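Local coordinates for ATP-dependent kinase YFH7 (Saccharomyces cerevisiae, PDB 2GA8), which acts as an ATP-dependent P-loop kinase that could be involved in assembly of the endoplasmic reticulum membrane, at residues Ile297-His310 with Ile319-Asn333. Numbering follows the deposited sequence.
Sequences IDYEATEERVAKRH and IAEGREKFRSNDLLN. With SO4 (sulfate ion), chain F; SO4 (sulfate ion), chain G; SO4 (sulfate ion), chain H.
V306 O accepts two donors from H310, its backbone N and ND1, the latter at 2.9 Å, which tethers the imidazole facing 319-333. The extended K325 chain runs past the CD2-NE2 side of that ring with NZ in the ring plane, and the L332 methyls meet it obliquely. R323 NH1 reaches E303 OE1 at 3.2 Å, a bent salt-bridge hydrogen bond on the anti side of the oxygen, near the guanidinium plane. The two side chains cross at about a right angle. R323 is extended from CG to NE and drops as a knob among E300, E303, E304 and A307; E304 runs alongside it and adds a long salt bridge from OE2 to NH2. E303 OE2 lies 3.1 Å from R327 CG, while R327 NH1 bonds sulfate H through O2 at 2.9 Å. With CG anti to the backbone N (chi1 -179°), F326 lays its ring across helix 299-310: E303 CA sits over the centre of one face, a CH-pi contact 3.6 Å from the centroid, and N333 CA, from its own segment, lies over the rim of the opposite face. The edge of F326 points into the face of Y299, a T-shaped pair with planes 64° apart, while V306 and T302 complete the hole. G322 lets the backbones close to 4.0 Å between its CA and that of A307, and I319 CD1 packs tightly on the A307 methyl. R309, which does not touch 319-333, donates two hydrogen bonds to each of sulfates F and G, consistent with the lid region of P-loop kinases. Helix 299-312 follows central-sheet strand 290-296, with I297 beside S35 of the probable ATP site; the axes of 299-310 and 319-328 cross at 119°, and the chain continues through N333 into helix 335-339 and edge strand 347-351.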
ATOM      1  N   ILE A 297     -19.533  -5.592  -1.386  1.00 22.85           N
ATOM      2  CA  ILE A 297     -20.359  -4.403  -1.545  1.00 23.67           C
ATOM      3  C   ILE A 297     -21.862  -4.587  -1.694  1.00 23.53           C
ATOM      4  O   ILE A 297     -22.354  -5.663  -2.035  1.00 24.35           O
ATOM      5  CB  ILE A 297     -19.900  -3.572  -2.771  1.00 24.29           C
ATOM      6  CG1 ILE A 297     -20.203  -4.341  -4.061  1.00 24.02           C
ATOM      7  CG2 ILE A 297     -18.413  -3.273  -2.677  1.00 23.33           C
ATOM      8  CD1 ILE A 297     -19.942  -3.550  -5.332  1.00 25.47           C
ATOM      9  N   ASP A 298     -22.570  -3.499  -1.408  1.00 24.15           N
ATOM     10  CA  ASP A 298     -24.014  -3.410  -1.562  1.00 25.14           C
ATOM     11  C   ASP A 298     -24.026  -2.806  -2.960  1.00 24.05           C
ATOM     12  O   ASP A 298     -23.658  -1.643  -3.140  1.00 22.84           O
ATOM     13  CB  ASP A 298     -24.594  -2.423  -0.545  1.00 28.35           C
ATOM     14  CG  ASP A 298     -26.064  -2.137  -0.776  1.00 30.99           C
ATOM     15  OD1 ASP A 298     -26.434  -1.764  -1.913  1.00 32.28           O
ATOM     16  OD2 ASP A 298     -26.852  -2.273   0.184  1.00 34.95           O
ATOM     17  N   TYR A 299     -24.412  -3.601  -3.951  1.00 22.76           N
ATOM     18  CA  TYR A 299     -24.408  -3.145  -5.333  1.00 23.60           C
ATOM     19  C   TYR A 299     -25.047  -1.780  -5.579  1.00 23.96           C
ATOM     20  O   TYR A 299     -24.393  -0.862  -6.071  1.00 22.17           O
ATOM     21  CB  TYR A 299     -25.085  -4.174  -6.235  1.00 23.03           C
ATOM     22  CG  TYR A 299     -24.754  -3.991  -7.699  1.00 24.23           C
ATOM     23  CD1 TYR A 299     -23.587  -4.527  -8.238  1.00 23.11           C
ATOM     24  CD2 TYR A 299     -25.600  -3.271  -8.546  1.00 24.59           C
ATOM     25  CE1 TYR A 299     -23.267  -4.360  -9.579  1.00 23.42           C
ATOM     26  CE2 TYR A 299     -25.284  -3.092  -9.895  1.00 24.41           C
ATOM     27  CZ  TYR A 299     -24.118  -3.646 -10.401  1.00 24.25           C
ATOM     28  OH  TYR A 299     -23.808  -3.512 -11.736  1.00 27.05           O
ATOM     29  N   GLU A 300     -26.327  -1.654  -5.249  1.00 25.87           N
ATOM     30  CA  GLU A 300     -27.045  -0.403  -5.468  1.00 27.38           C
ATOM     31  C   GLU A 300     -26.393   0.830  -4.856  1.00 25.11           C
ATOM     32  O   GLU A 300     -26.217   1.844  -5.535  1.00 25.08           O
ATOM     33  CB  GLU A 300     -28.484  -0.530  -4.961  1.00 30.76           C
ATOM     34  CG  GLU A 300     -29.433  -1.152  -5.973  1.00 37.52           C
ATOM     35  CD  GLU A 300     -29.691  -0.241  -7.161  1.00 41.36           C
ATOM     36  OE1 GLU A 300     -30.438  -0.646  -8.079  1.00 44.76           O
ATOM     37  OE2 GLU A 300     -29.149   0.884  -7.178  1.00 45.25           O
ATOM     38  N   ALA A 301     -26.043   0.750  -3.576  1.00 24.79           N
ATOM     39  CA  ALA A 301     -25.421   1.876  -2.890  1.00 22.43           C
ATOM     40  C   ALA A 301     -24.060   2.215  -3.486  1.00 21.81           C
ATOM     41  O   ALA A 301     -23.685   3.382  -3.584  1.00 21.55           O
ATOM     42  CB  ALA A 301     -25.277   1.569  -1.408  1.00 23.54           C
ATOM     43  N   THR A 302     -23.314   1.191  -3.879  1.00 19.27           N
ATOM     44  CA  THR A 302     -22.002   1.420  -4.450  1.00 18.56           C
ATOM     45  C   THR A 302     -22.138   1.986  -5.857  1.00 18.33           C
ATOM     46  O   THR A 302     -21.375   2.864  -6.260  1.00 18.18           O
ATOM     47  CB  THR A 302     -21.185   0.121  -4.490  1.00 18.99           C
ATOM     48  OG1 THR A 302     -21.089  -0.414  -3.165  1.00 21.71           O
ATOM     49  CG2 THR A 302     -19.783   0.395  -5.020  1.00 17.85           C
ATOM     50  N   GLU A 303     -23.120   1.488  -6.602  1.00 18.62           N
ATOM     51  CA  GLU A 303     -23.353   1.967  -7.956  1.00 18.81           C
ATOM     52  C   GLU A 303     -23.636   3.464  -7.908  1.00 19.90           C
ATOM     53  O   GLU A 303     -23.104   4.238  -8.705  1.00 18.32           O
ATOM     54  CB  GLU A 303     -24.551   1.250  -8.568  1.00 21.65           C
ATOM     55  CG  GLU A 303     -24.874   1.688  -9.978  1.00 21.80           C
ATOM     56  CD  GLU A 303     -26.156   1.067 -10.480  1.00 26.41           C
ATOM     57  OE1 GLU A 303     -27.234   1.455  -9.986  1.00 28.15           O
ATOM     58  OE2 GLU A 303     -26.084   0.186 -11.357  1.00 27.29           O
ATOM     59  N   GLU A 304     -24.478   3.866  -6.961  1.00 19.05           N
ATOM     60  CA  GLU A 304     -24.835   5.269  -6.816  1.00 22.23           C
ATOM     61  C   GLU A 304     -23.626   6.090  -6.400  1.00 21.22           C
ATOM     62  O   GLU A 304     -23.406   7.187  -6.912  1.00 20.13           O
ATOM     63  CB  GLU A 304     -25.940   5.442  -5.773  1.00 25.79           C
ATOM     64  CG  GLU A 304     -26.356   6.899  -5.589  1.00 30.94           C
ATOM     65  CD  GLU A 304     -27.261   7.103  -4.395  1.00 35.33           C
ATOM     66  OE1 GLU A 304     -26.803   6.875  -3.255  1.00 40.10           O
ATOM     67  OE2 GLU A 304     -28.430   7.491  -4.595  1.00 39.19           O
ATOM     68  N   ARG A 305     -22.847   5.551  -5.466  1.00 21.70           N
ATOM     69  CA  ARG A 305     -21.661   6.236  -4.972  1.00 20.88           C
ATOM     70  C   ARG A 305     -20.659   6.512  -6.090  1.00 20.45           C
ATOM     71  O   ARG A 305     -20.157   7.630  -6.220  1.00 20.58           O
ATOM     72  CB  ARG A 305     -21.006   5.405  -3.860  1.00 23.03           C
ATOM     73  CG  ARG A 305     -19.832   6.082  -3.169  1.00 27.28           C
ATOM     74  CD  ARG A 305     -19.367   5.312  -1.933  1.00 29.51           C
ATOM     75  NE  ARG A 305     -20.383   5.272  -0.882  1.00 36.02           N
ATOM     76  CZ  ARG A 305     -21.356   4.369  -0.801  1.00 38.53           C
ATOM     77  NH1 ARG A 305     -21.458   3.408  -1.710  1.00 40.28           N
ATOM     78  NH2 ARG A 305     -22.239   4.432   0.189  1.00 41.32           N
ATOM     79  N   VAL A 306     -20.371   5.496  -6.900  1.00 18.47           N
ATOM     80  CA  VAL A 306     -19.429   5.647  -7.998  1.00 16.61           C
ATOM     81  C   VAL A 306     -20.002   6.537  -9.099  1.00 16.57           C
ATOM     82  O   VAL A 306     -19.288   7.350  -9.686  1.00 16.38           O
ATOM     83  CB  VAL A 306     -19.041   4.269  -8.590  1.00 17.88           C
ATOM     84  CG1 VAL A 306     -18.172   4.446  -9.827  1.00 17.98           C
ATOM     85  CG2 VAL A 306     -18.285   3.460  -7.543  1.00 18.70           C
ATOM     86  N   ALA A 307     -21.290   6.385  -9.378  1.00 14.48           N
ATOM     87  CA  ALA A 307     -21.918   7.208 -10.407  1.00 16.02           C
ATOM     88  C   ALA A 307     -21.759   8.672 -10.011  1.00 16.71           C
ATOM     89  O   ALA A 307     -21.432   9.519 -10.842  1.00 15.68           O
ATOM     90  CB  ALA A 307     -23.388   6.854 -10.541  1.00 13.50           C
ATOM     91  N   LYS A 308     -21.980   8.966  -8.733  1.00 18.50           N
ATOM     92  CA  LYS A 308     -21.849  10.334  -8.240  1.00 20.57           C
ATOM     93  C   LYS A 308     -20.425  10.855  -8.367  1.00 22.11           C
ATOM     94  O   LYS A 308     -20.216  12.025  -8.684  1.00 21.52           O
ATOM     95  CB  LYS A 308     -22.285  10.428  -6.782  1.00 23.56           C
ATOM     96  CG  LYS A 308     -23.774  10.317  -6.552  1.00 23.89           C
ATOM     97  CD  LYS A 308     -24.068  10.612  -5.092  1.00 28.50           C
ATOM     98  CE  LYS A 308     -25.548  10.616  -4.791  1.00 28.03           C
ATOM     99  NZ  LYS A 308     -25.762  10.907  -3.346  1.00 30.90           N
ATOM    100  N   ARG A 309     -19.441   9.998  -8.109  1.00 23.14           N
ATOM    101  CA  ARG A 309     -18.047  10.422  -8.223  1.00 24.04           C
ATOM    102  C   ARG A 309     -17.738  10.819  -9.658  1.00 23.15           C
ATOM    103  O   ARG A 309     -17.067  11.823  -9.904  1.00 25.04           O
ATOM    104  CB  ARG A 309     -17.098   9.303  -7.793  1.00 24.71           C
ATOM    105  CG  ARG A 309     -17.137   8.998  -6.317  1.00 25.98           C
ATOM    106  CD  ARG A 309     -16.089   7.952  -5.967  1.00 27.00           C
ATOM    107  NE  ARG A 309     -16.123   7.612  -4.551  1.00 27.22           N
ATOM    108  CZ  ARG A 309     -15.348   6.691  -3.988  1.00 25.21           C
ATOM    109  NH1 ARG A 309     -14.475   6.017  -4.725  1.00 22.20           N
ATOM    110  NH2 ARG A 309     -15.448   6.447  -2.690  1.00 26.45           N
ATOM    111  N   HIS A 310     -18.228  10.031 -10.607  1.00 22.80           N
ATOM    112  CA  HIS A 310     -18.000  10.324 -12.013  1.00 22.29           C
ATOM    113  C   HIS A 310     -18.669  11.628 -12.412  1.00 21.19           C
ATOM    114  O   HIS A 310     -18.132  12.386 -13.217  1.00 18.44           O
ATOM    115  CB  HIS A 310     -18.522   9.189 -12.895  1.00 26.22           C
ATOM    116  CG  HIS A 310     -17.642   7.979 -12.899  1.00 30.66           C
ATOM    117  ND1 HIS A 310     -17.299   7.305 -11.748  1.00 33.41           N
ATOM    118  CD2 HIS A 310     -17.023   7.332 -13.914  1.00 33.61           C
ATOM    119  CE1 HIS A 310     -16.503   6.296 -12.052  1.00 34.81           C
ATOM    120  NE2 HIS A 310     -16.320   6.289 -13.361  1.00 35.39           N
ATOM    121  N   ILE A 319     -26.186  11.467 -13.703  1.00 14.15           N
ATOM    122  CA  ILE A 319     -26.011  10.306 -12.843  1.00 13.92           C
ATOM    123  C   ILE A 319     -26.341   9.011 -13.599  1.00 14.91           C
ATOM    124  O   ILE A 319     -25.716   7.983 -13.361  1.00 14.28           O
ATOM    125  CB  ILE A 319     -26.891  10.404 -11.564  1.00 14.83           C
ATOM    126  CG1 ILE A 319     -26.498   9.306 -10.576  1.00 15.90           C
ATOM    127  CG2 ILE A 319     -28.364  10.288 -11.906  1.00 13.30           C
ATOM    128  CD1 ILE A 319     -25.178   9.563  -9.894  1.00 21.90           C
ATOM    129  N   ALA A 320     -27.308   9.064 -14.514  1.00 14.14           N
ATOM    130  CA  ALA A 320     -27.685   7.876 -15.283  1.00 15.96           C
ATOM    131  C   ALA A 320     -26.496   7.363 -16.091  1.00 15.87           C
ATOM    132  O   ALA A 320     -26.232   6.156 -16.144  1.00 15.78           O
ATOM    133  CB  ALA A 320     -28.853   8.198 -16.219  1.00 15.89           C
ATOM    134  N   GLU A 321     -25.783   8.290 -16.715  1.00 16.85           N
ATOM    135  CA  GLU A 321     -24.612   7.947 -17.506  1.00 18.44           C
ATOM    136  C   GLU A 321     -23.552   7.330 -16.598  1.00 18.29           C
ATOM    137  O   GLU A 321     -22.815   6.433 -17.011  1.00 17.07           O
ATOM    138  CB  GLU A 321     -24.079   9.198 -18.203  1.00 21.39           C
ATOM    139  CG  GLU A 321     -24.950   9.631 -19.381  1.00 25.52           C
ATOM    140  CD  GLU A 321     -24.670  11.045 -19.849  1.00 28.96           C
ATOM    141  OE1 GLU A 321     -23.580  11.575 -19.554  1.00 31.46           O
ATOM    142  OE2 GLU A 321     -25.546  11.623 -20.526  1.00 33.59           O
ATOM    143  N   GLY A 322     -23.489   7.813 -15.360  1.00 16.28           N
ATOM    144  CA  GLY A 322     -22.535   7.285 -14.400  1.00 16.83           C
ATOM    145  C   GLY A 322     -22.898   5.866 -13.989  1.00 17.48           C
ATOM    146  O   GLY A 322     -22.023   5.010 -13.847  1.00 16.24           O
ATOM    147  N   ARG A 323     -24.190   5.616 -13.779  1.00 16.42           N
ATOM    148  CA  ARG A 323     -24.657   4.287 -13.394  1.00 18.90           C
ATOM    149  C   ARG A 323     -24.386   3.306 -14.534  1.00 20.30           C
ATOM    150  O   ARG A 323     -24.003   2.155 -14.304  1.00 20.03           O
ATOM    151  CB  ARG A 323     -26.162   4.311 -13.084  1.00 21.30           C
ATOM    152  CG  ARG A 323     -26.565   5.124 -11.854  1.00 24.24           C
ATOM    153  CD  ARG A 323     -28.093   5.171 -11.703  1.00 27.74           C
ATOM    154  NE  ARG A 323     -28.537   5.987 -10.570  1.00 28.51           N
ATOM    155  CZ  ARG A 323     -28.406   5.638  -9.293  1.00 32.33           C
ATOM    156  NH1 ARG A 323     -27.844   4.479  -8.971  1.00 32.29           N
ATOM    157  NH2 ARG A 323     -28.839   6.446  -8.332  1.00 33.42           N
ATOM    158  N   GLU A 324     -24.585   3.769 -15.765  1.00 20.31           N
ATOM    159  CA  GLU A 324     -24.358   2.936 -16.940  1.00 24.53           C
ATOM    160  C   GLU A 324     -22.896   2.520 -17.040  1.00 23.36           C
ATOM    161  O   GLU A 324     -22.595   1.365 -17.328  1.00 23.14           O
ATOM    162  CB  GLU A 324     -24.768   3.680 -18.213  1.00 27.04           C
ATOM    163  CG  GLU A 324     -24.369   2.972 -19.507  1.00 33.52           C
ATOM    164  CD  GLU A 324     -24.991   1.594 -19.646  1.00 36.95           C
ATOM    165  OE1 GLU A 324     -26.236   1.506 -19.721  1.00 40.91           O
ATOM    166  OE2 GLU A 324     -24.237   0.595 -19.682  1.00 38.33           O
ATOM    167  N   LYS A 325     -21.990   3.468 -16.812  1.00 22.06           N
ATOM    168  CA  LYS A 325     -20.563   3.174 -16.872  1.00 22.66           C
ATOM    169  C   LYS A 325     -20.206   2.148 -15.802  1.00 20.26           C
ATOM    170  O   LYS A 325     -19.384   1.260 -16.027  1.00 20.49           O
ATOM    171  CB  LYS A 325     -19.740   4.449 -16.663  1.00 23.77           C
ATOM    172  CG  LYS A 325     -18.239   4.202 -16.675  1.00 30.15           C
ATOM    173  CD  LYS A 325     -17.439   5.482 -16.544  1.00 32.85           C
ATOM    174  CE  LYS A 325     -15.946   5.183 -16.521  1.00 33.99           C
ATOM    175  NZ  LYS A 325     -15.128   6.420 -16.406  1.00 37.27           N
ATOM    176  N   PHE A 326     -20.824   2.281 -14.635  1.00 18.24           N
ATOM    177  CA  PHE A 326     -20.579   1.364 -13.531  1.00 17.76           C
ATOM    178  C   PHE A 326     -21.015  -0.047 -13.915  1.00 18.43           C
ATOM    179  O   PHE A 326     -20.271  -1.008 -13.741  1.00 17.52           O
ATOM    180  CB  PHE A 326     -21.359   1.815 -12.296  1.00 17.35           C
ATOM    181  CG  PHE A 326     -21.151   0.943 -11.089  1.00 16.45           C
ATOM    182  CD1 PHE A 326     -20.036   1.117 -10.271  1.00 16.95           C
ATOM    183  CD2 PHE A 326     -22.083  -0.039 -10.755  1.00 16.12           C
ATOM    184  CE1 PHE A 326     -19.856   0.332  -9.142  1.00 16.24           C
ATOM    185  CE2 PHE A 326     -21.912  -0.831  -9.628  1.00 16.83           C
ATOM    186  CZ  PHE A 326     -20.798  -0.647  -8.816  1.00 16.97           C
ATOM    187  N   ARG A 327     -22.230  -0.164 -14.441  1.00 19.30           N
ATOM    188  CA  ARG A 327     -22.764  -1.466 -14.823  1.00 20.99           C
ATOM    189  C   ARG A 327     -21.996  -2.168 -15.939  1.00 22.84           C
ATOM    190  O   ARG A 327     -21.844  -3.392 -15.911  1.00 23.41           O
ATOM    191  CB  ARG A 327     -24.231  -1.332 -15.241  1.00 24.50           C
ATOM    192  CG  ARG A 327     -25.151  -0.799 -14.154  1.00 25.99           C
ATOM    193  CD  ARG A 327     -26.606  -0.962 -14.572  1.00 31.00           C
ATOM    194  NE  ARG A 327     -26.893  -0.315 -15.851  1.00 33.90           N
ATOM    195  CZ  ARG A 327     -27.458   0.884 -15.974  1.00 34.93           C
ATOM    196  NH1 ARG A 327     -27.801   1.572 -14.893  1.00 35.38           N
ATOM    197  NH2 ARG A 327     -27.680   1.392 -17.178  1.00 33.70           N
ATOM    198  N   SER A 328     -21.510  -1.403 -16.912  1.00 22.42           N
ATOM    199  CA  SER A 328     -20.797  -1.982 -18.046  1.00 24.34           C
ATOM    200  C   SER A 328     -19.292  -2.171 -17.872  1.00 24.24           C
ATOM    201  O   SER A 328     -18.672  -2.905 -18.640  1.00 23.23           O
ATOM    202  CB  SER A 328     -21.048  -1.147 -19.303  1.00 25.70           C
ATOM    203  OG  SER A 328     -20.521   0.159 -19.169  1.00 28.85           O
ATOM    204  N   ASN A 329     -18.704  -1.514 -16.875  1.00 21.60           N
ATOM    205  CA  ASN A 329     -17.265  -1.626 -16.645  1.00 19.98           C
ATOM    206  C   ASN A 329     -16.958  -2.537 -15.458  1.00 18.40           C
ATOM    207  O   ASN A 329     -17.156  -2.151 -14.307  1.00 18.11           O
ATOM    208  CB  ASN A 329     -16.668  -0.244 -16.385  1.00 20.45           C
ATOM    209  CG  ASN A 329     -15.156  -0.244 -16.464  1.00 21.98           C
ATOM    210  OD1 ASN A 329     -14.506  -1.241 -16.148  1.00 21.85           O
ATOM    211  ND2 ASN A 329     -14.586   0.882 -16.877  1.00 21.85           N
ATOM    212  N   ASP A 330     -16.456  -3.738 -15.731  1.00 17.20           N
ATOM    213  CA  ASP A 330     -16.162  -4.671 -14.650  1.00 18.41           C
ATOM    214  C   ASP A 330     -15.030  -4.240 -13.718  1.00 18.67           C
ATOM    215  O   ASP A 330     -14.832  -4.841 -12.660  1.00 18.81           O
ATOM    216  CB  ASP A 330     -15.898  -6.071 -15.211  1.00 20.53           C
ATOM    217  CG  ASP A 330     -17.136  -6.680 -15.847  1.00 23.94           C
ATOM    218  OD1 ASP A 330     -18.257  -6.212 -15.538  1.00 23.34           O
ATOM    219  OD2 ASP A 330     -16.997  -7.631 -16.643  1.00 24.60           O
ATOM    220  N   LEU A 331     -14.296  -3.197 -14.097  1.00 17.92           N
ATOM    221  CA  LEU A 331     -13.221  -2.688 -13.243  1.00 19.55           C
ATOM    222  C   LEU A 331     -13.859  -1.793 -12.182  1.00 20.58           C
ATOM    223  O   LEU A 331     -13.282  -1.550 -11.119  1.00 18.97           O
ATOM    224  CB  LEU A 331     -12.220  -1.867 -14.058  1.00 21.09           C
ATOM    225  CG  LEU A 331     -11.365  -2.578 -15.104  1.00 20.01           C
ATOM    226  CD1 LEU A 331     -10.587  -1.539 -15.903  1.00 22.80           C
ATOM    227  CD2 LEU A 331     -10.422  -3.564 -14.425  1.00 21.20           C
ATOM    228  N   LEU A 332     -15.061  -1.308 -12.486  1.00 19.41           N
ATOM    229  CA  LEU A 332     -15.798  -0.433 -11.583  1.00 19.22           C
ATOM    230  C   LEU A 332     -16.792  -1.159 -10.684  1.00 19.23           C
ATOM    231  O   LEU A 332     -16.894  -0.846  -9.499  1.00 18.95           O
ATOM    232  CB  LEU A 332     -16.556   0.641 -12.379  1.00 19.27           C
ATOM    233  CG  LEU A 332     -15.757   1.726 -13.103  1.00 20.50           C
ATOM    234  CD1 LEU A 332     -16.719   2.638 -13.857  1.00 19.13           C
ATOM    235  CD2 LEU A 332     -14.937   2.533 -12.098  1.00 19.56           C
ATOM    236  N   ASN A 333     -17.519  -2.125 -11.240  1.00 17.31           N
ATOM    237  CA  ASN A 333     -18.523  -2.852 -10.465  1.00 18.16           C
ATOM    238  C   ASN A 333     -17.954  -3.968  -9.595  1.00 17.20           C
ATOM    239  O   ASN A 333     -18.688  -4.604  -8.838  1.00 19.18           O
ATOM    240  CB  ASN A 333     -19.620  -3.411 -11.383  1.00 18.63           C
ATOM    241  CG  ASN A 333     -19.074  -4.317 -12.474  1.00 20.09           C
ATOM    242  OD1 ASN A 333     -18.226  -5.168 -12.225  1.00 19.32           O
ATOM    243  ND2 ASN A 333     -19.577  -4.144 -13.691  1.00 19.78           N
TER
HETATM  244  S   SO4 F 402     -17.396   9.088  -1.454  1.00 63.56           S
HETATM  245  O1  SO4 F 402     -17.771   8.968  -2.875  1.00 62.24           O
HETATM  246  O2  SO4 F 402     -16.233   9.987  -1.329  1.00 62.96           O
HETATM  247  O3  SO4 F 402     -18.533   9.638  -0.689  1.00 63.01           O
HETATM  248  O4  SO4 F 402     -17.047   7.757  -0.920  1.00 63.34           O
HETATM  249  S   SO4 G 403     -13.033   3.415  -2.138  1.00 18.94           S
HETATM  250  O1  SO4 G 403     -12.920   3.869  -3.542  1.00 21.85           O
HETATM  251  O2  SO4 G 403     -11.856   3.878  -1.379  1.00 22.50           O
HETATM  252  O3  SO4 G 403     -14.272   3.952  -1.550  1.00 23.29           O
HETATM  253  O4  SO4 G 403     -13.094   1.940  -2.112  1.00 22.65           O
HETATM  254  S   SO4 H 404     -30.880   3.832 -14.933  1.00 60.05           S
HETATM  255  O1  SO4 H 404     -30.845   4.357 -16.311  1.00 59.72           O
HETATM  256  O2  SO4 H 404     -29.511   3.803 -14.383  1.00 60.76           O
HETATM  257  O3  SO4 H 404     -31.724   4.703 -14.094  1.00 60.33           O
HETATM  258  O4  SO4 H 404     -31.436   2.465 -14.940  1.00 59.19           O